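Long-range contacts in beta-glucuronidase (uncultured Clostridium sp., PDB 6U7J), which hydrolyses beta-D-glucuronides, and as a gut microbial enzyme reactivates estrogens, probably by cleaving them from their glucuronide conjugates: residues 409-420 with 440-451; 549-557 with 568-577. All coordinates share one frame; numbering follows the deposited sequence.

Overall arrangement
Both contacts are buried in the TIM barrel domain and reach the same barrel sheet, yet they do not touch: their centres lie about 22 Å apart and their nearest atoms about 7 Å. Contact 1 (409-420 with 440-451) pairs two adjacent parallel strands, the fourth and fifth of the barrel, through a parallel ladder interrupted by a beta bulge. Contact 2 (549-557 with 568-577) starts from the eighth strand, but is made mostly by loops, with short backbone bridges, aromatic rings and arginines. Contact 1 meets no other subunit, whereas contact 2 brushes two neighbouring subunits at its margins. Each includes a sequence signature linked in relatives to the active site: Asn-Glu in contact 1, N-x-K in contact 2.

Contact 1 (409-420 with 440-451); sequences VVMWSITNEPHS and DSERPITGTMNV
W412 and S413 pair in parallel with I445 and T446, and N416 with T448, the register slipping by one between S413 and N416 in a beta bulge; the axes of the two short strand segments come within 4.5 Å at 41°. This is a beta-alpha-beta unit of the TIM barrel, its crossover made by helix 424-439. At the N-terminal end, D440 OD2 takes two donors: W412 NE1 (2.8 Å) meets it on the anti side, near the indole plane, and R443 NH1 (2.9 Å) completes a salt bridge from above the carboxylate. R443, extended from CG to NE, brings CD to 3.7 Å from W412 NE1, while NE reaches V409 O at 2.7 Å. Its NH2 bonds to K404 O and H406 O, so all three guanidinium nitrogens have acceptors. I445 CD1 touches the indole edge at CD1 (3.5 Å). At the other end, N416-E417 matches the Asn-Glu pair that carries the general acid/base in family 2 relatives. E417 N is held by T448 O (3.0 Å), and its OE2 by N468. T448 turns OG1 between its backbone N and carbonyl carbon (chi1 70°) and donates to N416 OD1 at 2.8 Å, from 59° out of the amide plane.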
loop_
_atom_site.group_PDB
_atom_site.type_symbol
_atom_site.label_atom_id
_atom_site.label_comp_id
_atom_site.label_asym_id
_atom_site.label_seq_id
_atom_site.Cartn_x
_atom_site.Cartn_y
_atom_site.Cartn_z
ATOM N N VAL B 409 7.194 -25.823 28.349
ATOM C CA VAL B 409 6.837 -24.779 29.301
ATOM C C VAL B 409 7.910 -24.663 30.379
ATOM O O VAL B 409 8.091 -25.581 31.181
ATOM C CB VAL B 409 5.470 -25.037 29.929
ATOM C CG1 VAL B 409 5.175 -24.026 31.054
ATOM C CG2 VAL B 409 4.414 -24.974 28.856
ATOM N N VAL B 410 8.627 -23.532 30.422
ATOM C CA VAL B 410 9.648 -23.357 31.447
ATOM C C VAL B 410 9.271 -22.311 32.473
ATOM O O VAL B 410 10.024 -22.119 33.448
ATOM C CB VAL B 410 11.025 -23.043 30.837
ATOM C CG1 VAL B 410 11.374 -24.102 29.786
ATOM C CG2 VAL B 410 11.061 -21.614 30.259
ATOM N N MET B 411 8.124 -21.656 32.328
ATOM C CA MET B 411 7.775 -20.605 33.268
ATOM C C MET B 411 6.294 -20.281 33.120
ATOM O O MET B 411 5.740 -20.386 32.024
ATOM C CB MET B 411 8.643 -19.355 33.033
ATOM C CG MET B 411 8.428 -18.228 34.046
ATOM S SD MET B 411 9.838 -17.087 34.185
ATOM C CE MET B 411 9.985 -16.512 32.497
ATOM N N TRP B 412 5.656 -19.915 34.241
ATOM C CA TRP B 412 4.263 -19.484 34.248
ATOM C C TRP B 412 4.233 -17.975 34.394
ATOM O O TRP B 412 4.873 -17.430 35.296
ATOM C CB TRP B 412 3.450 -20.099 35.398
ATOM C CG TRP B 412 3.490 -21.598 35.512
ATOM C CD1 TRP B 412 4.096 -22.312 36.487
ATOM C CD2 TRP B 412 2.873 -22.556 34.638
ATOM N NE1 TRP B 412 3.929 -23.656 36.269
ATOM C CE2 TRP B 412 3.182 -23.837 35.140
ATOM C CE3 TRP B 412 2.107 -22.456 33.468
ATOM C CZ2 TRP B 412 2.755 -25.013 34.521
ATOM C CZ3 TRP B 412 1.684 -23.623 32.850
ATOM C CH2 TRP B 412 2.006 -24.886 33.380
ATOM N N SER B 413 3.482 -17.303 33.529
ATOM C CA SER B 413 3.179 -15.898 33.728
ATOM C C SER B 413 1.742 -15.799 34.205
ATOM O O SER B 413 0.836 -16.319 33.548
ATOM C CB SER B 413 3.380 -15.078 32.452
ATOM O OG SER B 413 2.774 -13.812 32.603
ATOM N N ILE B 414 1.533 -15.129 35.338
ATOM C CA ILE B 414 0.240 -15.161 36.009
ATOM C C ILE B 414 -0.604 -13.941 35.714
ATOM O O ILE B 414 -1.777 -13.904 36.130
ATOM C CB ILE B 414 0.412 -15.305 37.536
ATOM C CG1 ILE B 414 1.156 -14.095 38.082
ATOM C CG2 ILE B 414 1.147 -16.606 37.860
ATOM C CD1 ILE B 414 1.019 -13.922 39.578
ATOM N N THR B 415 -0.050 -12.939 35.027
ATOM C CA THR B 415 -0.744 -11.694 34.747
ATOM C C THR B 415 0.067 -10.883 33.742
ATOM O O THR B 415 1.300 -10.977 33.681
ATOM C CB THR B 415 -0.980 -10.879 36.030
ATOM O OG1 THR B 415 -1.817 -9.758 35.749
ATOM C CG2 THR B 415 0.331 -10.381 36.620
ATOM N N ASN B 416 -0.640 -10.095 32.946
ATOM C CA ASN B 416 -0.008 -9.168 32.021
ATOM C C ASN B 416 -0.461 -7.760 32.367
ATOM O O ASN B 416 -1.659 -7.455 32.289
ATOM C CB ASN B 416 -0.332 -9.514 30.564
ATOM C CG ASN B 416 0.286 -8.535 29.592
ATOM O OD1 ASN B 416 1.461 -8.650 29.234
ATOM N ND2 ASN B 416 -0.501 -7.562 29.165
ATOM N N GLU B 417 0.486 -6.930 32.800
ATOM C CA GLU B 417 0.276 -5.503 33.002
ATOM C C GLU B 417 -0.897 -5.156 33.956
ATOM O O GLU B 417 -1.756 -4.395 33.630
ATOM C CB GLU B 417 0.051 -4.809 31.663
ATOM C CG GLU B 417 1.260 -4.857 30.713
ATOM C CD GLU B 417 1.127 -3.888 29.518
ATOM O OE1 GLU B 417 0.002 -3.456 29.191
ATOM O OE2 GLU B 417 2.159 -3.563 28.903
ATOM N N PRO B 418 -0.883 -5.734 35.167
ATOM C CA PRO B 418 -1.870 -5.299 36.160
ATOM C C PRO B 418 -1.470 -3.943 36.715
ATOM O O PRO B 418 -0.310 -3.540 36.663
ATOM C CB PRO B 418 -1.782 -6.386 37.242
ATOM C CG PRO B 418 -0.327 -6.761 37.223
ATOM C CD PRO B 418 0.112 -6.650 35.761
ATOM N N HIS B 419 -2.457 -3.231 37.258
ATOM C CA HIS B 419 -2.182 -1.934 37.878
ATOM C C HIS B 419 -1.596 -2.187 39.267
ATOM O O HIS B 419 -2.229 -1.981 40.305
ATOM C CB HIS B 419 -3.440 -1.085 37.937
ATOM C CG HIS B 419 -3.167 0.364 38.201
ATOM N ND1 HIS B 419 -3.906 1.117 39.090
ATOM C CD2 HIS B 419 -2.233 1.202 37.686
ATOM C CE1 HIS B 419 -3.438 2.352 39.113
ATOM N NE2 HIS B 419 -2.423 2.429 38.273
ATOM N N SER B 420 -0.355 -2.672 39.265
ATOM C CA SER B 420 0.280 -3.203 40.464
ATOM C C SER B 420 0.910 -2.117 41.335
ATOM O O SER B 420 1.624 -2.442 42.290
ATOM C CB SER B 420 1.329 -4.258 40.077
ATOM O OG SER B 420 2.348 -3.712 39.253
ATOM N N ASP B 440 2.870 -26.268 41.417
ATOM C CA ASP B 440 4.032 -26.614 40.606
ATOM C C ASP B 440 5.268 -26.069 41.303
ATOM O O ASP B 440 5.488 -24.858 41.320
ATOM C CB ASP B 440 3.904 -26.044 39.189
ATOM C CG ASP B 440 5.010 -26.529 38.255
ATOM O OD1 ASP B 440 5.821 -27.375 38.679
ATOM O OD2 ASP B 440 5.066 -26.069 37.088
ATOM N N SER B 441 6.064 -26.956 41.880
ATOM C CA SER B 441 7.334 -26.589 42.484
ATOM C C SER B 441 8.474 -26.580 41.476
ATOM O O SER B 441 9.599 -26.239 41.839
ATOM C CB SER B 441 7.666 -27.558 43.624
ATOM O OG SER B 441 7.466 -28.904 43.221
ATOM N N GLU B 442 8.201 -26.929 40.224
ATOM C CA GLU B 442 9.229 -27.208 39.234
ATOM C C GLU B 442 9.437 -26.088 38.234
ATOM O O GLU B 442 10.206 -26.272 37.285
ATOM C CB GLU B 442 8.878 -28.483 38.460
ATOM C CG GLU B 442 8.484 -29.649 39.336
ATOM C CD GLU B 442 9.668 -30.216 40.065
ATOM O OE1 GLU B 442 10.434 -30.984 39.441
ATOM O OE2 GLU B 442 9.843 -29.873 41.254
ATOM N N ARG B 443 8.757 -24.952 38.382
ATOM C CA ARG B 443 8.865 -23.930 37.344
ATOM C C ARG B 443 8.840 -22.529 37.939
ATOM O O ARG B 443 8.045 -22.247 38.844
ATOM C CB ARG B 443 7.740 -24.057 36.305
ATOM C CG ARG B 443 7.956 -25.109 35.228
ATOM C CD ARG B 443 6.708 -25.175 34.320
ATOM N NE ARG B 443 6.714 -26.291 33.371
ATOM C CZ ARG B 443 6.114 -27.458 33.588
ATOM N NH1 ARG B 443 5.471 -27.674 34.723
ATOM N NH2 ARG B 443 6.160 -28.415 32.678
ATOM N N PRO B 444 9.705 -21.647 37.453
ATOM C CA PRO B 444 9.659 -20.234 37.850
ATOM C C PRO B 444 8.320 -19.582 37.521
ATOM O O PRO B 444 7.594 -20.006 36.621
ATOM C CB PRO B 444 10.779 -19.595 37.021
ATOM C CG PRO B 444 11.597 -20.704 36.525
ATOM C CD PRO B 444 10.819 -21.966 36.554
ATOM N N ILE B 445 8.031 -18.507 38.251
ATOM C CA ILE B 445 6.782 -17.759 38.199
ATOM C C ILE B 445 7.118 -16.321 37.826
ATOM O O ILE B 445 8.120 -15.779 38.307
ATOM C CB ILE B 445 6.070 -17.804 39.573
ATOM C CG1 ILE B 445 5.613 -19.219 39.900
ATOM C CG2 ILE B 445 4.916 -16.827 39.628
ATOM C CD1 ILE B 445 4.752 -19.795 38.848
ATOM N N THR B 446 6.283 -15.693 36.987
ATOM C CA THR B 446 6.464 -14.278 36.662
ATOM C C THR B 446 5.125 -13.635 36.309
ATOM O O THR B 446 4.066 -14.271 36.338
ATOM C CB THR B 446 7.466 -14.076 35.517
ATOM O OG1 THR B 446 7.742 -12.679 35.361
ATOM C CG2 THR B 446 6.911 -14.602 34.203
ATOM N N GLY B 447 5.197 -12.340 36.017
ATOM C CA GLY B 447 4.108 -11.541 35.483
ATOM C C GLY B 447 4.747 -10.287 34.924
ATOM O O GLY B 447 5.828 -9.888 35.366
ATOM N N THR B 448 4.104 -9.680 33.930
ATOM C CA THR B 448 4.739 -8.571 33.238
ATOM C C THR B 448 4.274 -7.236 33.801
ATOM O O THR B 448 3.114 -7.061 34.180
ATOM C CB THR B 448 4.474 -8.600 31.729
ATOM O OG1 THR B 448 3.096 -8.280 31.475
ATOM C CG2 THR B 448 4.815 -9.962 31.160
ATOM N N MET B 449 5.200 -6.282 33.807
ATOM C CA MET B 449 5.013 -4.973 34.408
ATOM C C MET B 449 4.797 -3.914 33.347
ATOM O O MET B 449 5.469 -3.910 32.309
ATOM C CB MET B 449 6.248 -4.572 35.224
ATOM C CG MET B 449 6.520 -5.433 36.437
ATOM S SD MET B 449 5.331 -5.043 37.709
ATOM C CE MET B 449 4.278 -6.493 37.596
ATOM N N ASN B 450 3.908 -2.974 33.642
ATOM C CA ASN B 450 3.912 -1.706 32.931
ATOM C C ASN B 450 4.001 -0.482 33.836
ATOM O O ASN B 450 4.450 0.559 33.357
ATOM C CB ASN B 450 2.672 -1.582 32.034
ATOM C CG ASN B 450 1.473 -1.111 32.788
ATOM O OD1 ASN B 450 0.948 -1.829 33.635
ATOM N ND2 ASN B 450 1.037 0.113 32.518
ATOM N N VAL B 451 3.616 -0.566 35.121
ATOM C CA VAL B 451 3.684 0.581 36.034
ATOM C C VAL B 451 5.144 0.934 36.294
ATOM O O VAL B 451 6.042 0.133 36.017
ATOM C CB VAL B 451 2.968 0.308 37.371
ATOM C CG1 VAL B 451 1.502 -0.082 37.169
ATOM C CG2 VAL B 451 3.713 -0.762 38.161
HETATM O O HOH W 1 2.250 -3.424 36.148
#

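Contact 2 (549-557 with 568-577); sequences HIWAFADFM and NKKGIFTRER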
loop_
_atom_site.group_PDB
_atom_site.type_symbol
_atom_site.label_atom_id
_atom_site.label_comp_id
_atom_site.label_asym_id
_atom_site.label_seq_id
_atom_site.Cartn_x
_atom_site.Cartn_y
_atom_site.Cartn_z
ATOM N N HIS B 549 11.916 -10.011 24.164
ATOM C CA HIS B 549 10.773 -10.432 23.364
ATOM C C HIS B 549 10.224 -9.182 22.706
ATOM O O HIS B 549 9.733 -8.277 23.393
ATOM C CB HIS B 549 9.712 -11.146 24.208
ATOM C CG HIS B 549 9.915 -12.632 24.300
ATOM N ND1 HIS B 549 8.937 -13.489 24.754
ATOM C CD2 HIS B 549 10.987 -13.408 24.004
ATOM C CE1 HIS B 549 9.391 -14.731 24.721
ATOM N NE2 HIS B 549 10.634 -14.709 24.270
ATOM N N ILE B 550 10.374 -9.107 21.383
ATOM C CA ILE B 550 9.816 -8.001 20.618
ATOM C C ILE B 550 8.302 -8.139 20.624
ATOM O O ILE B 550 7.773 -9.257 20.579
ATOM C CB ILE B 550 10.383 -8.020 19.189
ATOM C CG1 ILE B 550 11.875 -7.675 19.203
ATOM C CG2 ILE B 550 9.643 -7.030 18.295
ATOM C CD1 ILE B 550 12.588 -8.051 17.922
ATOM N N TRP B 551 7.586 -7.027 20.728
ATOM C CA TRP B 551 6.140 -7.143 20.759
ATOM C C TRP B 551 5.563 -7.111 19.359
ATOM O O TRP B 551 5.868 -6.221 18.551
ATOM C CB TRP B 551 5.431 -6.093 21.592
ATOM C CG TRP B 551 3.915 -6.280 21.459
ATOM C CD1 TRP B 551 3.017 -5.386 20.946
ATOM C CD2 TRP B 551 3.151 -7.459 21.796
ATOM N NE1 TRP B 551 1.743 -5.917 20.974
ATOM C CE2 TRP B 551 1.795 -7.181 21.496
ATOM C CE3 TRP B 551 3.476 -8.701 22.357
ATOM C CZ2 TRP B 551 0.769 -8.101 21.728
ATOM C CZ3 TRP B 551 2.449 -9.629 22.589
ATOM C CH2 TRP B 551 1.114 -9.321 22.274
ATOM N N ALA B 552 4.678 -8.079 19.137
ATOM C CA ALA B 552 3.977 -8.420 17.926
ATOM C C ALA B 552 4.946 -9.165 17.029
ATOM O O ALA B 552 5.816 -8.584 16.363
ATOM C CB ALA B 552 3.343 -7.197 17.292
ATOM N N PHE B 553 4.848 -10.489 17.135
ATOM C CA PHE B 553 5.257 -11.381 16.063
ATOM C C PHE B 553 4.633 -10.942 14.743
ATOM O O PHE B 553 5.334 -10.767 13.739
ATOM C CB PHE B 553 4.842 -12.813 16.426
ATOM C CG PHE B 553 5.138 -13.816 15.369
ATOM C CD1 PHE B 553 4.116 -14.339 14.590
ATOM C CD2 PHE B 553 6.446 -14.239 15.145
ATOM C CE1 PHE B 553 4.388 -15.267 13.599
ATOM C CE2 PHE B 553 6.735 -15.166 14.151
ATOM C CZ PHE B 553 5.704 -15.688 13.382
ATOM N N ALA B 554 3.312 -10.737 14.737
ATOM C CA ALA B 554 2.557 -10.409 13.534
ATOM C C ALA B 554 1.484 -9.375 13.855
ATOM O O ALA B 554 0.920 -9.362 14.955
ATOM C CB ALA B 554 1.877 -11.655 12.923
ATOM N N ASP B 555 1.221 -8.497 12.883
ATOM C CA ASP B 555 0.080 -7.594 12.962
ATOM C C ASP B 555 -1.163 -8.398 13.342
ATOM O O ASP B 555 -1.366 -9.504 12.843
ATOM C CB ASP B 555 -0.120 -6.879 11.609
ATOM C CG ASP B 555 1.078 -5.961 11.215
ATOM O OD1 ASP B 555 1.901 -5.614 12.078
ATOM O OD2 ASP B 555 1.198 -5.576 10.022
ATOM N N PHE B 556 -1.974 -7.866 14.260
ATOM C CA PHE B 556 -3.163 -8.573 14.751
ATOM C C PHE B 556 -4.290 -7.581 14.994
ATOM O O PHE B 556 -4.075 -6.370 15.075
ATOM C CB PHE B 556 -2.871 -9.352 16.041
ATOM C CG PHE B 556 -2.456 -8.483 17.189
ATOM C CD1 PHE B 556 -3.412 -7.977 18.079
ATOM C CD2 PHE B 556 -1.100 -8.197 17.407
ATOM C CE1 PHE B 556 -3.027 -7.168 19.145
ATOM C CE2 PHE B 556 -0.706 -7.392 18.481
ATOM C CZ PHE B 556 -1.662 -6.878 19.353
ATOM N N MET B 557 -5.505 -8.102 15.142
ATOM C CA MET B 557 -6.674 -7.236 15.228
ATOM C C MET B 557 -6.879 -6.750 16.650
ATOM O O MET B 557 -6.577 -7.456 17.615
ATOM C CB MET B 557 -7.943 -7.952 14.752
ATOM C CG MET B 557 -8.413 -7.506 13.370
ATOM S SD MET B 557 -8.801 -5.742 13.194
ATOM C CE MET B 557 -10.355 -5.623 14.061
ATOM N N ASN B 568 -3.405 -3.690 15.440
ATOM C CA ASN B 568 -2.072 -3.412 15.957
ATOM C C ASN B 568 -1.052 -3.720 14.870
ATOM O O ASN B 568 -1.018 -4.843 14.343
ATOM C CB ASN B 568 -1.801 -4.232 17.216
ATOM C CG ASN B 568 -0.503 -3.842 17.894
ATOM O OD1 ASN B 568 0.553 -3.807 17.261
ATOM N ND2 ASN B 568 -0.574 -3.536 19.187
ATOM N N LYS B 569 -0.230 -2.726 14.537
ATOM C CA LYS B 569 0.735 -2.831 13.452
ATOM C C LYS B 569 2.170 -2.971 13.956
ATOM O O LYS B 569 3.118 -2.758 13.186
ATOM C CB LYS B 569 0.614 -1.626 12.519
ATOM C CG LYS B 569 -0.626 -1.646 11.601
ATOM C CD LYS B 569 -0.736 -2.990 10.882
ATOM C CE LYS B 569 -1.649 -2.904 9.675
ATOM N NZ LYS B 569 -3.044 -3.248 10.059
ATOM N N LYS B 570 2.357 -3.333 15.234
ATOM C CA LYS B 570 3.708 -3.551 15.759
ATOM C C LYS B 570 4.309 -4.877 15.318
ATOM O O LYS B 570 5.444 -5.180 15.708
ATOM C CB LYS B 570 3.730 -3.481 17.292
ATOM C CG LYS B 570 3.232 -2.168 17.886
ATOM C CD LYS B 570 3.738 -1.992 19.312
ATOM C CE LYS B 570 3.345 -0.633 19.863
ATOM N NZ LYS B 570 1.874 -0.479 19.808
ATOM N N GLY B 571 3.587 -5.677 14.537
ATOM C CA GLY B 571 4.139 -6.911 14.007
ATOM C C GLY B 571 5.481 -6.735 13.308
ATOM O O GLY B 571 5.698 -5.752 12.583
ATOM N N ILE B 572 6.403 -7.666 13.567
ATOM C CA ILE B 572 7.614 -7.793 12.765
ATOM C C ILE B 572 7.260 -8.430 11.430
ATOM O O ILE B 572 7.905 -8.163 10.409
ATOM C CB ILE B 572 8.679 -8.607 13.539
ATOM C CG1 ILE B 572 9.351 -7.746 14.613
ATOM C CG2 ILE B 572 9.759 -9.136 12.640
ATOM C CD1 ILE B 572 9.667 -6.309 14.162
ATOM N N PHE B 573 6.219 -9.262 11.414
ATOM C CA PHE B 573 5.634 -9.812 10.204
ATOM C C PHE B 573 4.233 -9.231 9.987
ATOM O O PHE B 573 3.575 -8.754 10.922
ATOM C CB PHE B 573 5.565 -11.342 10.293
ATOM C CG PHE B 573 6.907 -12.008 10.424
ATOM C CD1 PHE B 573 7.660 -12.313 9.295
ATOM C CD2 PHE B 573 7.414 -12.342 11.679
ATOM C CE1 PHE B 573 8.908 -12.930 9.413
ATOM C CE2 PHE B 573 8.652 -12.972 11.812
ATOM C CZ PHE B 573 9.407 -13.257 10.674
ATOM N N THR B 574 3.775 -9.257 8.740
ATOM C CA THR B 574 2.403 -8.823 8.489
ATOM C C THR B 574 1.429 -9.870 9.026
ATOM O O THR B 574 1.828 -10.967 9.448
ATOM C CB THR B 574 2.168 -8.606 6.999
ATOM O OG1 THR B 574 2.240 -9.875 6.330
ATOM C CG2 THR B 574 3.236 -7.638 6.407
ATOM N N ARG B 575 0.132 -9.531 8.999
ATOM C CA ARG B 575 -0.865 -10.509 9.427
ATOM C C ARG B 575 -0.813 -11.735 8.534
ATOM O O ARG B 575 -1.144 -12.844 8.972
ATOM C CB ARG B 575 -2.277 -9.905 9.424
ATOM C CG ARG B 575 -3.312 -10.698 10.254
ATOM C CD ARG B 575 -4.542 -9.849 10.528
ATOM N NE ARG B 575 -5.422 -10.370 11.582
ATOM C CZ ARG B 575 -6.745 -10.308 11.550
ATOM N NH1 ARG B 575 -7.362 -9.776 10.499
ATOM N NH2 ARG B 575 -7.452 -10.777 12.568
ATOM N N GLU B 576 -0.360 -11.559 7.296
ATOM C CA GLU B 576 -0.249 -12.648 6.340
ATOM C C GLU B 576 1.137 -13.299 6.353
ATOM O O GLU B 576 1.489 -14.019 5.413
ATOM C CB GLU B 576 -0.619 -12.135 4.948
ATOM C CG GLU B 576 -2.086 -11.607 4.864
ATOM C CD GLU B 576 -2.251 -10.200 5.446
ATOM O OE1 GLU B 576 -1.259 -9.424 5.466
ATOM O OE2 GLU B 576 -3.371 -9.864 5.887
ATOM N N ARG B 577 1.922 -13.053 7.400
ATOM C CA ARG B 577 3.159 -13.796 7.681
ATOM C C ARG B 577 4.250 -13.498 6.648
ATOM O O ARG B 577 4.958 -14.401 6.198
ATOM C CB ARG B 577 2.920 -15.313 7.784
ATOM C CG ARG B 577 1.920 -15.819 8.872
ATOM C CD ARG B 577 1.583 -14.837 9.977
ATOM N NE ARG B 577 1.097 -15.498 11.195
ATOM C CZ ARG B 577 0.071 -15.073 11.939
ATOM N NH1 ARG B 577 -0.626 -13.975 11.609
ATOM N NH2 ARG B 577 -0.269 -15.749 13.030
HETATM O O HOH W 2 -1.739 -12.193 13.563
HETATM O O HOH W 3 -0.776 -6.776 8.444
#
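The N-x-K signature of beta-glucuronidases, here N568 to K570, packs against the loop leaving the eighth strand of the TIM barrel; in relatives this pair recognises the carboxylate of the glucuronate, and N568 and K570 are consistent with that role. F556 and N568 form a single antiparallel hydrogen-bonded pair, F556 O accepting from N568 N at 2.8 Å. The asparagine also lies over the F556 ring: its CB makes a CH-pi contact 3.6 Å from the centroid, and the amide is tilted 22° from the ring plane. Its OD1 closes an Asx turn with K570 N (2.8 Å), while ND2 bonds to D177, which fixes the rotation of the amide. K570 sets its CD at the edge of the W551 indole, near CD1, and sends NZ on to D510. Beyond this turn G571 lies close against the backbone of A554, and three backbone bonds follow: I572 N to A552 O, F573 N to F553 O, and D555 N to F573 O. The F553 and F573 rings meet at 47° between planes, CE2 to CE2 at 3.7 Å, with F573 packing further on L328 of helix 319-332. R577 presents a guanidinium face to A554 CB and salt-bridges D325; R575, stretched from CG to NE, passes D555 O with its CG at 3.5 Å and lays a guanidinium face on M557 CG, its polar end bound to D309 and D311. D555 salt-bridges K580 through OD1, and its OD2 accepts from a water at 2.8 Å that in turn accepts from R575 N at 3.0 Å.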